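Local coordinates for protein glycerol dehydrogenase (Bacillus coagulans, PDB 6CSJ) that probably oxidises glycerol and related polyols with NAD+ and, in this doubly substituted form, has acquired D-lactate dehydrogenase activity, at residues 19-22 with 23-27; 76-79 with 80-83; 178-181 with 182-186; 226-229 with 230-233; 356-359 with 360-364. The protein carries 2 engineered substitutions. All coordinates share one frame; numbering follows the deposited sequence.

Contact 1 of 5, residues 19-22 with 23-27; sequences SRLS and AYTER
Arg20 O takes two backbone donors at once, Ala23 N at 3.0 Å and Tyr24 N at 3.3 Å, and both bonds are weak. Arg20 holds the N-cap position of helix 21-28, which packs on the parallel sheet of the alpha/beta domain. The same oxygen also meets the Tyr24 ring obliquely, 3.2 Å from CD2. Tyr24 CG sits anti to its own carbonyl carbon (chi1 -60°), a turn that lays the ring back along the start of the helix, where CE2 comes within 4.0 Å of Arg20 CB. The polar ends share an outside partner: Glu17 OE1 makes a salt bridge with Arg20 NH1 and a hydrogen bond with Tyr24 OH. The ring also packs on Ile12, Phe149 and Ile151 of the sheet. With an alanine in place of Tyr24, Glu17 would probably lose one of its two mates and a gap would open between the helix start and the strands. Further along, Thr25 N donates to Leu21 O over 2.9 Å, almost straight at 171°. Their side chains also touch, passing at a slant with Leu21 CD1 3.9 Å from Thr25 CG2.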
loop_
_atom_site.group_PDB
_atom_site.type_symbol
_atom_site.label_atom_id
_atom_site.label_comp_id
_atom_site.label_asym_id
_atom_site.label_seq_id
_atom_site.Cartn_x
_atom_site.Cartn_y
_atom_site.Cartn_z
ATOM N N SER A 19 -14.655 -16.905 4.933
ATOM C CA SER A 19 -15.483 -18.091 5.167
ATOM C C SER A 19 -15.303 -19.146 4.074
ATOM O O SER A 19 -15.701 -20.281 4.272
ATOM C CB SER A 19 -16.972 -17.721 5.272
ATOM O OG SER A 19 -17.537 -17.534 3.978
ATOM N N ARG A 20 -14.737 -18.768 2.926
ATOM C CA ARG A 20 -14.369 -19.711 1.863
ATOM C C ARG A 20 -12.848 -19.891 1.746
ATOM O O ARG A 20 -12.360 -20.362 0.703
ATOM C CB ARG A 20 -14.935 -19.236 0.511
ATOM C CG ARG A 20 -16.447 -19.317 0.399
ATOM C CD ARG A 20 -16.982 -18.584 -0.830
ATOM N NE ARG A 20 -18.187 -17.801 -0.500
ATOM C CZ ARG A 20 -18.229 -16.516 -0.115
ATOM N NH1 ARG A 20 -17.139 -15.784 0.015
ATOM N NH2 ARG A 20 -19.404 -15.966 0.163
ATOM N N LEU A 21 -12.096 -19.563 2.803
ATOM C CA LEU A 21 -10.636 -19.637 2.745
ATOM C C LEU A 21 -10.153 -21.035 2.368
ATOM O O LEU A 21 -9.227 -21.168 1.560
ATOM C CB LEU A 21 -9.995 -19.200 4.066
ATOM C CG LEU A 21 -8.458 -19.247 4.140
ATOM C CD1 LEU A 21 -7.815 -18.454 3.001
ATOM C CD2 LEU A 21 -7.973 -18.726 5.481
ATOM N N SER A 22 -10.793 -22.058 2.944
ATOM C CA SER A 22 -10.469 -23.461 2.655
ATOM C C SER A 22 -10.647 -23.828 1.189
ATOM O O SER A 22 -9.863 -24.595 0.655
ATOM C CB SER A 22 -11.291 -24.416 3.538
ATOM O OG SER A 22 -12.656 -24.411 3.190
ATOM N N ALA A 23 -11.659 -23.274 0.529
ATOM C CA ALA A 23 -11.832 -23.497 -0.915
ATOM C C ALA A 23 -10.638 -22.949 -1.717
ATOM O O ALA A 23 -10.205 -23.581 -2.691
ATOM C CB ALA A 23 -13.134 -22.888 -1.404
ATOM N N TYR A 24 -10.102 -21.800 -1.292
ATOM C CA TYR A 24 -8.944 -21.185 -1.966
ATOM C C TYR A 24 -7.614 -21.896 -1.644
ATOM O O TYR A 24 -6.852 -22.201 -2.571
ATOM C CB TYR A 24 -8.871 -19.673 -1.679
ATOM C CG TYR A 24 -10.108 -18.927 -2.163
ATOM C CD1 TYR A 24 -10.450 -18.915 -3.515
ATOM C CD2 TYR A 24 -10.953 -18.260 -1.263
ATOM C CE1 TYR A 24 -11.589 -18.257 -3.967
ATOM C CE2 TYR A 24 -12.097 -17.602 -1.704
ATOM C CZ TYR A 24 -12.419 -17.617 -3.057
ATOM O OH TYR A 24 -13.546 -16.958 -3.504
ATOM N N THR A 25 -7.347 -22.200 -0.368
ATOM C CA THR A 25 -6.113 -22.933 -0.015
ATOM C C THR A 25 -6.067 -24.324 -0.649
ATOM O O THR A 25 -5.001 -24.751 -1.095
ATOM C CB THR A 25 -5.852 -23.069 1.509
ATOM O OG1 THR A 25 -6.852 -23.892 2.126
ATOM C CG2 THR A 25 -5.796 -21.708 2.184
ATOM N N GLU A 26 -7.212 -25.002 -0.710
ATOM C CA GLU A 26 -7.336 -26.317 -1.380
ATOM C C GLU A 26 -6.958 -26.308 -2.880
ATOM O O GLU A 26 -6.505 -27.322 -3.390
ATOM C CB GLU A 26 -8.750 -26.912 -1.180
ATOM C CG GLU A 26 -9.116 -27.349 0.245
ATOM C CD GLU A 26 -8.235 -28.438 0.839
ATOM O OE1 GLU A 26 -7.558 -29.173 0.080
ATOM O OE2 GLU A 26 -8.213 -28.531 2.087
ATOM N N ARG A 27 -7.137 -25.183 -3.575
ATOM C CA ARG A 27 -6.691 -25.058 -4.976
ATOM C C ARG A 27 -5.166 -25.058 -5.137
ATOM O O ARG A 27 -4.666 -25.401 -6.201
ATOM C CB ARG A 27 -7.235 -23.779 -5.622
ATOM C CG ARG A 27 -8.745 -23.728 -5.785
ATOM C CD ARG A 27 -9.141 -22.525 -6.610
ATOM N NE ARG A 27 -10.537 -22.137 -6.455
ATOM C CZ ARG A 27 -11.124 -21.140 -7.134
ATOM N NH1 ARG A 27 -10.442 -20.416 -8.028
ATOM N NH2 ARG A 27 -12.410 -20.857 -6.924
#

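Contact 2 of 5, residues 76-79 with 80-83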
loop_
_atom_site.group_PDB
_atom_site.type_symbol
_atom_site.label_atom_id
_atom_site.label_comp_id
_atom_site.label_asym_id
_atom_site.label_seq_id
_atom_site.Cartn_x
_atom_site.Cartn_y
_atom_site.Cartn_z
ATOM N N LEU A 76 8.761 -19.273 11.864
ATOM C CA LEU A 76 7.545 -19.681 11.147
ATOM C C LEU A 76 7.821 -20.617 9.967
ATOM O O LEU A 76 7.031 -21.531 9.717
ATOM C CB LEU A 76 6.749 -18.454 10.685
ATOM C CG LEU A 76 6.191 -17.584 11.817
ATOM C CD1 LEU A 76 5.780 -16.223 11.304
ATOM C CD2 LEU A 76 5.026 -18.260 12.521
ATOM N N CYS A 77 8.925 -20.396 9.249
ATOM C CA CYS A 77 9.382 -21.352 8.215
ATOM C C CYS A 77 9.590 -22.763 8.781
ATOM O O CYS A 77 9.179 -23.746 8.154
ATOM C CB CYS A 77 10.696 -20.902 7.569
ATOM S SG CYS A 77 10.541 -19.531 6.411
ATOM N N GLU A 78 10.235 -22.850 9.955
ATOM C CA GLU A 78 10.502 -24.140 10.610
ATOM C C GLU A 78 9.195 -24.803 11.031
ATOM O O GLU A 78 8.953 -25.956 10.680
ATOM C CB GLU A 78 11.471 -23.988 11.801
ATOM C CG GLU A 78 12.929 -23.777 11.375
ATOM C CD GLU A 78 13.604 -25.042 10.835
ATOM O OE1 GLU A 78 13.312 -26.160 11.328
ATOM O OE2 GLU A 78 14.456 -24.932 9.917
ATOM N N MET A 79 8.333 -24.060 11.724
ATOM C CA MET A 79 6.996 -24.564 12.068
ATOM C C MET A 79 6.228 -25.060 10.847
ATOM O O MET A 79 5.613 -26.123 10.899
ATOM C CB MET A 79 6.168 -23.487 12.768
ATOM C CG MET A 79 6.630 -23.141 14.162
ATOM S SD MET A 79 5.753 -21.709 14.792
ATOM C CE MET A 79 4.078 -22.319 14.791
ATOM N N SER A 80 6.279 -24.286 9.762
ATOM C CA SER A 80 5.621 -24.644 8.496
ATOM C C SER A 80 6.160 -25.949 7.882
ATOM O O SER A 80 5.366 -26.784 7.452
ATOM C CB SER A 80 5.732 -23.499 7.478
ATOM O OG SER A 80 5.177 -23.869 6.233
ATOM N N LYS A 81 7.486 -26.112 7.825
ATOM C CA LYS A 81 8.108 -27.386 7.378
ATOM C C LYS A 81 7.749 -28.549 8.310
ATOM O O LYS A 81 7.406 -29.635 7.848
ATOM C CB LYS A 81 9.637 -27.285 7.291
ATOM C CG LYS A 81 10.181 -26.439 6.147
ATOM C CD LYS A 81 11.624 -26.823 5.814
ATOM C CE LYS A 81 12.394 -25.698 5.129
ATOM N NZ LYS A 81 12.957 -24.748 6.132
ATOM N N SER A 82 7.826 -28.293 9.616
ATOM C CA SER A 82 7.450 -29.252 10.664
ATOM C C SER A 82 5.993 -29.765 10.551
ATOM O O SER A 82 5.734 -30.953 10.750
ATOM C CB SER A 82 7.713 -28.628 12.050
ATOM O OG SER A 82 7.043 -29.321 13.084
ATOM N N GLU A 83 5.057 -28.876 10.211
ATOM C CA GLU A 83 3.647 -29.254 9.979
ATOM C C GLU A 83 3.381 -29.758 8.554
ATOM O O GLU A 83 2.241 -30.062 8.222
ATOM C CB GLU A 83 2.725 -28.070 10.292
ATOM C CG GLU A 83 2.824 -27.568 11.731
ATOM C CD GLU A 83 2.173 -26.204 11.926
ATOM O OE1 GLU A 83 1.255 -25.857 11.153
ATOM O OE2 GLU A 83 2.573 -25.473 12.857
#
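Met79 and Glu83 meet where helix 70-82 gives out, the helix of the beta-alpha-beta crossover between strands 59-63 and 87-92. Four backbone bonds bind this last turn: Ser80 N to Leu76 O, Lys81 N to Cys77 O, Ser82 N to Glu78 O at 2.8 Å, and Glu83 N to Met79 O at 2.9 Å. The last is the most bent, 150° at the hydrogen, as Glu83 leaves the helix. Packing comes next. The Met79 and Glu83 side chains run side by side in the same direction, and Met79 CE lies 4.0 Å from Glu83 OE2. Glu83 CG, anti to its own carbonyl carbon (chi1 -60°), stays 3.2 Å from Met79 O, and the chain is extended from there. Both residues touch Phe33 on strand 32-36. An alanine at Glu83 would probably leave the Met79 methyl without its neighbour and uncover part of Phe33. Charge plays a looser role: on another flank, Lys81 bends at its last torsion and brings NZ to 4.1 Å from Glu78 OE2, beyond a salt bridge. The backbone therefore carries the turn, while the Glu78-Lys81 pair likely adds a mild attraction at the surface.

Contact 3 of 5, residues 178-181 with 182-186; sequences EARA and TKRAN
Arg180 and Arg184 lie side by side on helix 175-185, pointing the same way one turn apart, just before the helix closes in a Schellman motif at Asn186. From its CB, the Arg180 side chain leaves with CG anti to the backbone N (chi1 -174°), a start that carries it along its neighbour. CG is 3.8 Å from Arg184 CZ. CD then sits over one face of the Arg184 guanidinium, displaced toward its rim and 3.3 Å from NH2. A bend at chi3 turns the rest of the chain over the same group: NE is 3.5 Å from Arg184 NH2, and CZ follows at 3.8 Å from that nitrogen. The two guanidinium planes are only 15° apart. At the tip, Arg180 NH2 makes salt bridges with Glu286 and Glu292, and Glu286 also has a long, weak ion pair with Arg184 NH1; these carboxylates probably offset the closeness of two positive groups. On another side of the helix, Glu178 O accepts from both Thr182 N and Thr182 OG1, the latter at 3.0 Å, the donors arriving from opposite faces of the carbonyl plane. The buried Thr182 hydroxyl is thereby satisfied by the preceding turn. The Glu178 carboxylate bonds to His254 ND1 and Ala251 N, fastening this helix to the start of helix 252-259. Where helix 175-185 ends, Asn186 takes a positive phi of 59° and its N returns to Lys183 O over 3.0 Å.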
loop_
_atom_site.group_PDB
_atom_site.type_symbol
_atom_site.label_atom_id
_atom_site.label_comp_id
_atom_site.label_asym_id
_atom_site.label_seq_id
_atom_site.Cartn_x
_atom_site.Cartn_y
_atom_site.Cartn_z
ATOM N N GLU A 178 2.555 9.284 -10.629
ATOM C CA GLU A 178 3.869 8.640 -10.580
ATOM C C GLU A 178 4.111 7.769 -11.800
ATOM O O GLU A 178 5.208 7.794 -12.369
ATOM C CB GLU A 178 4.043 7.835 -9.288
ATOM C CG GLU A 178 4.017 8.721 -8.049
ATOM C CD GLU A 178 4.578 8.058 -6.809
ATOM O OE1 GLU A 178 3.940 7.130 -6.253
ATOM O OE2 GLU A 178 5.667 8.493 -6.380
ATOM N N ALA A 179 3.086 7.021 -12.209
ATOM C CA ALA A 179 3.159 6.176 -13.415
ATOM C C ALA A 179 3.262 7.005 -14.691
ATOM O O ALA A 179 4.037 6.669 -15.592
ATOM C CB ALA A 179 1.963 5.241 -13.484
ATOM N N ARG A 180 2.470 8.078 -14.774
ATOM C CA ARG A 180 2.531 9.027 -15.902
ATOM C C ARG A 180 3.936 9.597 -16.048
ATOM O O ARG A 180 4.487 9.617 -17.146
ATOM C CB ARG A 180 1.532 10.171 -15.708
ATOM C CG ARG A 180 1.427 11.132 -16.889
ATOM C CD ARG A 180 0.292 12.145 -16.708
ATOM N NE ARG A 180 0.578 13.089 -15.631
ATOM C CZ ARG A 180 -0.242 14.073 -15.238
ATOM N NH1 ARG A 180 -1.425 14.241 -15.811
ATOM N NH2 ARG A 180 0.111 14.890 -14.249
ATOM N N ALA A 181 4.503 10.051 -14.933
ATOM C CA ALA A 181 5.860 10.601 -14.925
ATOM C C ALA A 181 6.900 9.597 -15.434
ATOM O O ALA A 181 7.715 9.924 -16.300
ATOM C CB ALA A 181 6.218 11.078 -13.523
ATOM N N THR A 182 6.850 8.381 -14.893
ATOM C CA THR A 182 7.762 7.307 -15.266
ATOM C C THR A 182 7.656 6.939 -16.748
ATOM O O THR A 182 8.675 6.774 -17.423
ATOM C CB THR A 182 7.535 6.054 -14.402
ATOM O OG1 THR A 182 7.748 6.362 -13.014
ATOM C CG2 THR A 182 8.479 4.929 -14.818
ATOM N N LYS A 183 6.433 6.824 -17.259
ATOM C CA LYS A 183 6.243 6.515 -18.680
ATOM C C LYS A 183 6.741 7.657 -19.581
ATOM O O LYS A 183 7.400 7.396 -20.596
ATOM C CB LYS A 183 4.786 6.195 -18.977
ATOM C CG LYS A 183 4.546 5.546 -20.334
ATOM C CD LYS A 183 3.109 5.091 -20.462
ATOM C CE LYS A 183 2.927 4.080 -21.578
ATOM N NZ LYS A 183 3.133 4.708 -22.904
ATOM N N ARG A 184 6.445 8.907 -19.193
ATOM C CA ARG A 184 6.959 10.100 -19.884
ATOM C C ARG A 184 8.478 10.090 -19.940
ATOM O O ARG A 184 9.061 10.351 -20.987
ATOM C CB ARG A 184 6.508 11.398 -19.193
ATOM C CG ARG A 184 5.323 12.109 -19.821
ATOM C CD ARG A 184 4.833 13.224 -18.890
ATOM N NE ARG A 184 3.420 13.574 -19.101
ATOM C CZ ARG A 184 2.688 14.375 -18.316
ATOM N NH1 ARG A 184 3.190 14.929 -17.218
ATOM N NH2 ARG A 184 1.415 14.617 -18.635
ATOM N N ALA A 185 9.106 9.773 -18.807
ATOM C CA ALA A 185 10.560 9.659 -18.707
ATOM C C ALA A 185 11.167 8.468 -19.446
ATOM O O ALA A 185 12.375 8.416 -19.591
ATOM C CB ALA A 185 10.975 9.615 -17.239
ATOM N N ASN A 186 10.349 7.518 -19.898
ATOM C CA ASN A 186 10.824 6.250 -20.476
ATOM C C ASN A 186 11.697 5.438 -19.499
ATOM O O ASN A 186 12.597 4.714 -19.917
ATOM C CB ASN A 186 11.563 6.505 -21.800
ATOM C CG ASN A 186 11.588 5.291 -22.701
ATOM O OD1 ASN A 186 10.569 4.657 -22.918
ATOM N ND2 ASN A 186 12.750 4.964 -23.237
#

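Contact 4 of 5, residues 226-229 with 230-233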
loop_
_atom_site.group_PDB
_atom_site.type_symbol
_atom_site.label_atom_id
_atom_site.label_comp_id
_atom_site.label_asym_id
_atom_site.label_seq_id
_atom_site.Cartn_x
_atom_site.Cartn_y
_atom_site.Cartn_z
ATOM N N VAL A 226 -20.718 -1.751 4.087
ATOM C CA VAL A 226 -20.220 -2.045 2.750
ATOM C C VAL A 226 -21.279 -1.705 1.710
ATOM O O VAL A 226 -22.334 -2.346 1.663
ATOM C CB VAL A 226 -19.859 -3.533 2.603
ATOM C CG1 VAL A 226 -19.300 -3.818 1.199
ATOM C CG2 VAL A 226 -18.881 -3.951 3.702
ATOM N N THR A 227 -20.993 -0.693 0.893
ATOM C CA THR A 227 -21.741 -0.411 -0.336
ATOM C C THR A 227 -20.850 -0.716 -1.540
ATOM O O THR A 227 -19.651 -0.942 -1.388
ATOM C CB THR A 227 -22.161 1.058 -0.407
ATOM O OG1 THR A 227 -20.993 1.886 -0.476
ATOM C CG2 THR A 227 -22.998 1.452 0.818
ATOM N N GLU A 228 -21.424 -0.677 -2.738
ATOM C CA GLU A 228 -20.648 -0.869 -3.967
ATOM C C GLU A 228 -19.541 0.197 -4.158
ATOM O O GLU A 228 -18.522 -0.066 -4.806
ATOM C CB GLU A 228 -21.593 -0.944 -5.170
ATOM C CG GLU A 228 -20.947 -1.030 -6.549
ATOM C CD GLU A 228 -20.080 -2.261 -6.759
ATOM O OE1 GLU A 228 -20.145 -3.216 -5.972
ATOM O OE2 GLU A 228 -19.324 -2.289 -7.730
ATOM N N ALA A 229 -19.726 1.385 -3.581
ATOM C CA ALA A 229 -18.683 2.407 -3.577
ATOM C C ALA A 229 -17.486 1.932 -2.770
ATOM O O ALA A 229 -16.345 2.139 -3.176
ATOM C CB ALA A 229 -19.202 3.721 -3.022
ATOM N N VAL A 230 -17.754 1.300 -1.628
ATOM C CA VAL A 230 -16.687 0.736 -0.797
ATOM C C VAL A 230 -15.993 -0.397 -1.549
ATOM O O VAL A 230 -14.776 -0.473 -1.532
ATOM C CB VAL A 230 -17.205 0.276 0.585
ATOM C CG1 VAL A 230 -16.093 -0.393 1.384
ATOM C CG2 VAL A 230 -17.733 1.472 1.356
ATOM N N GLU A 231 -16.767 -1.247 -2.223
ATOM C CA GLU A 231 -16.211 -2.313 -3.069
ATOM C C GLU A 231 -15.259 -1.764 -4.132
ATOM O O GLU A 231 -14.162 -2.287 -4.303
ATOM C CB GLU A 231 -17.318 -3.153 -3.739
ATOM C CG GLU A 231 -18.175 -3.990 -2.776
ATOM C CD GLU A 231 -17.541 -5.305 -2.312
ATOM O OE1 GLU A 231 -16.618 -5.828 -2.976
ATOM O OE2 GLU A 231 -17.992 -5.826 -1.263
ATOM N N LYS A 232 -15.660 -0.702 -4.828
ATOM C CA LYS A 232 -14.814 -0.136 -5.886
ATOM C C LYS A 232 -13.532 0.498 -5.347
ATOM O O LYS A 232 -12.481 0.390 -5.981
ATOM C CB LYS A 232 -15.588 0.884 -6.718
ATOM C CG LYS A 232 -16.553 0.253 -7.695
ATOM C CD LYS A 232 -17.284 1.324 -8.473
ATOM C CE LYS A 232 -18.366 0.765 -9.380
ATOM N NZ LYS A 232 -19.356 1.838 -9.660
ATOM N N ILE A 233 -13.637 1.162 -4.193
ATOM C CA ILE A 233 -12.490 1.785 -3.542
ATOM C C ILE A 233 -11.508 0.734 -3.024
ATOM O O ILE A 233 -10.301 0.915 -3.147
ATOM C CB ILE A 233 -12.931 2.758 -2.420
ATOM C CG1 ILE A 233 -13.421 4.082 -3.032
ATOM C CG2 ILE A 233 -11.826 3.025 -1.401
ATOM C CD1 ILE A 233 -12.393 4.874 -3.833
#
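Thr227 OG1 stands between its own backbone N and carbonyl carbon (chi1 64°), within reach of Val230 N, while Glu228 starts with CG anti to its N (chi1 175°) and then bends at chi2, bringing its carboxylate over the next turn. Thr227 is the N-cap of helix 228-248, and its torsion sets OG1 to accept from Val230 N at 3.5 Å, a weak capping bond. Thr227 O is used too, accepting from Glu231 N at 3.0 Å, with the donor in the carbonyl plane. The two Glu228 carboxylate oxygens rest against carbons of different neighbours. OE1 lies 3.6 Å from Glu231 CB, and OE2 is 3.6 Å from Lys232 CE. Lys232 NZ stays 4.6 Å from Glu228 OE2, too far for a salt bridge. The Glu228 and Glu231 carboxylate planes are nearly parallel, 6° apart, though the side chains cross near a right angle. Val226 CG1 touches Glu231 OE2 at 3.4 Å, while the same oxygen has its hydrogen bond with Thr154 OG1. Two acidic groups thus gather beside the first turn, where the helix dipole and nearby Lys232 would tend to ease the repulsion between them.

Contact 5 of 5, residues 356-359 with 360-364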
loop_
_atom_site.group_PDB
_atom_site.type_symbol
_atom_site.label_atom_id
_atom_site.label_comp_id
_atom_site.label_asym_id
_atom_site.label_seq_id
_atom_site.Cartn_x
_atom_site.Cartn_y
_atom_site.Cartn_z
ATOM N N ASP A 356 2.739 23.082 0.552
ATOM C CA ASP A 356 2.189 23.566 1.819
ATOM C C ASP A 356 1.478 24.919 1.663
ATOM O O ASP A 356 0.378 25.086 2.189
ATOM C CB ASP A 356 3.284 23.623 2.902
ATOM C CG ASP A 356 2.783 24.195 4.207
ATOM O OD1 ASP A 356 2.129 23.462 4.983
ATOM O OD2 ASP A 356 3.037 25.388 4.455
ATOM N N SER A 357 2.081 25.860 0.927
ATOM C CA SER A 357 1.439 27.168 0.660
ATOM C C SER A 357 0.154 27.017 -0.166
ATOM O O SER A 357 -0.840 27.665 0.140
ATOM C CB SER A 357 2.393 28.147 -0.050
ATOM O OG SER A 357 3.636 28.286 0.629
ATOM N N VAL A 358 0.181 26.170 -1.203
ATOM C CA VAL A 358 -1.005 25.902 -2.039
ATOM C C VAL A 358 -2.142 25.283 -1.208
ATOM O O VAL A 358 -3.302 25.674 -1.344
ATOM C CB VAL A 358 -0.655 25.008 -3.267
ATOM C CG1 VAL A 358 -1.897 24.450 -3.942
ATOM C CG2 VAL A 358 0.151 25.798 -4.283
ATOM N N GLY A 359 -1.805 24.329 -0.354
ATOM C CA GLY A 359 -2.788 23.705 0.529
ATOM C C GLY A 359 -3.434 24.677 1.500
ATOM O O GLY A 359 -4.659 24.674 1.661
ATOM N N ARG A 360 -2.599 25.497 2.144
ATOM C CA ARG A 360 -3.082 26.539 3.052
ATOM C C ARG A 360 -3.983 27.489 2.294
ATOM O O ARG A 360 -5.063 27.817 2.765
ATOM C CB ARG A 360 -1.927 27.302 3.726
ATOM C CG ARG A 360 -1.195 26.497 4.793
ATOM C CD ARG A 360 -0.053 27.306 5.400
ATOM N NE ARG A 360 -0.507 28.280 6.393
ATOM C CZ ARG A 360 -0.779 29.570 6.171
ATOM N NH1 ARG A 360 -0.653 30.116 4.963
ATOM N NH2 ARG A 360 -1.179 30.332 7.189
ATOM N N TYR A 361 -3.554 27.883 1.097
ATOM C CA TYR A 361 -4.302 28.824 0.258
ATOM C C TYR A 361 -5.711 28.322 -0.040
ATOM O O TYR A 361 -6.673 29.077 0.127
ATOM C CB TYR A 361 -3.543 29.124 -1.053
ATOM C CG TYR A 361 -4.334 29.926 -2.061
ATOM C CD1 TYR A 361 -4.372 31.327 -2.000
ATOM C CD2 TYR A 361 -5.058 29.287 -3.073
ATOM C CE1 TYR A 361 -5.110 32.066 -2.923
ATOM C CE2 TYR A 361 -5.796 30.015 -3.989
ATOM C CZ TYR A 361 -5.816 31.401 -3.912
ATOM O OH TYR A 361 -6.554 32.106 -4.836
ATOM N N TYR A 362 -5.831 27.064 -0.469
ATOM C CA TYR A 362 -7.146 26.495 -0.821
ATOM C C TYR A 362 -8.032 26.160 0.388
ATOM O O TYR A 362 -9.247 26.317 0.314
ATOM C CB TYR A 362 -6.995 25.295 -1.771
ATOM C CG TYR A 362 -6.676 25.719 -3.192
ATOM C CD1 TYR A 362 -7.606 26.432 -3.950
ATOM C CD2 TYR A 362 -5.450 25.406 -3.781
ATOM C CE1 TYR A 362 -7.325 26.830 -5.251
ATOM C CE2 TYR A 362 -5.163 25.796 -5.087
ATOM C CZ TYR A 362 -6.094 26.502 -5.813
ATOM O OH TYR A 362 -5.816 26.891 -7.090
ATOM N N LYS A 363 -7.434 25.724 1.495
ATOM C CA LYS A 363 -8.172 25.584 2.764
ATOM C C LYS A 363 -8.841 26.888 3.210
ATOM O O LYS A 363 -9.990 26.884 3.632
ATOM C CB LYS A 363 -7.278 25.077 3.883
ATOM C CG LYS A 363 -7.160 23.555 3.897
ATOM C CD LYS A 363 -6.128 23.085 4.915
ATOM C CE LYS A 363 -6.430 23.432 6.353
ATOM N NZ LYS A 363 -5.386 22.736 7.143
ATOM N N GLU A 364 -8.115 27.996 3.108
ATOM C CA GLU A 364 -8.636 29.303 3.518
ATOM C C GLU A 364 -9.685 29.808 2.525
ATOM O O GLU A 364 -10.686 30.371 2.929
ATOM C CB GLU A 364 -7.491 30.320 3.665
ATOM C CG GLU A 364 -7.552 31.217 4.889
ATOM C CD GLU A 364 -6.167 31.564 5.446
ATOM O OE1 GLU A 364 -5.365 32.212 4.740
ATOM O OE2 GLU A 364 -5.885 31.168 6.593
#
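Val358 and Tyr362, one turn apart on helix 345-365, run side by side in the same direction. Val358 CG1 is anti to the backbone N (chi1 166°) and reaches forward into the plane of the Tyr362 ring, meeting its edge 3.7 Å from CD2. Tyr362 takes a different setting, CG anti to its carbonyl carbon (chi1 -76°), which lays the ring alongside Val358, and CD2 also comes 3.3 Å from Val358 O. Over one face of that ring sits Tyr361 CD2, 3.7 Å above its plane and near its centre, while Tyr362 CD2 lies in the plane of the Tyr361 ring at its edge. Beyond the contact, Tyr362 packs on Lys290 and Val297 of helix 290-303 and meets the ring of Trp366. Asp356 and Arg360 pass obliquely: OD2 touches Arg360 CD at 3.8 Å, but the bend at chi3 leaves Arg360 NE 5.0 Å from Asp356 OD2, too distant to pair as a salt bridge. Asp356 OD1 is taken by Leu309 N. Lys363 folds back over the carbonyl of Gly359, CG lying 3.5 Å from its O, before NZ pairs with Asp311. Backbone bonds such as Arg360 N to Asp356 O, at 3.0 Å, hold the turn. This is i to i+4 packing along an alpha helix, here the last of the chain, in the all-helical domain of iron-containing alcohol dehydrogenases, laid against helix 290-303.

Contacts 1 and 2 sit on helices flanking the parallel sheet of the N-terminal alpha/beta domain, their centres about 20 Å apart. Contacts 3, 4 and 5 belong to the helical part. Contact 4 is the closest of these to contact 1, with nearest atoms about 10 Å apart, and it reaches back to the first strand through Gln13, which bonds to Glu231 O. Contacts 3 and 5 have centres about 27 Å apart; contacts 2 and 5 mark the extremes, with centres about 53 Å apart. In this family the active site lies in the cleft between the two domains. Contact 3 is joined to helix 252-259 through Glu178 and His254, whereas contact 5, near the C-terminus, lies on the opposite side of the chain's centre from contacts 1 and 2.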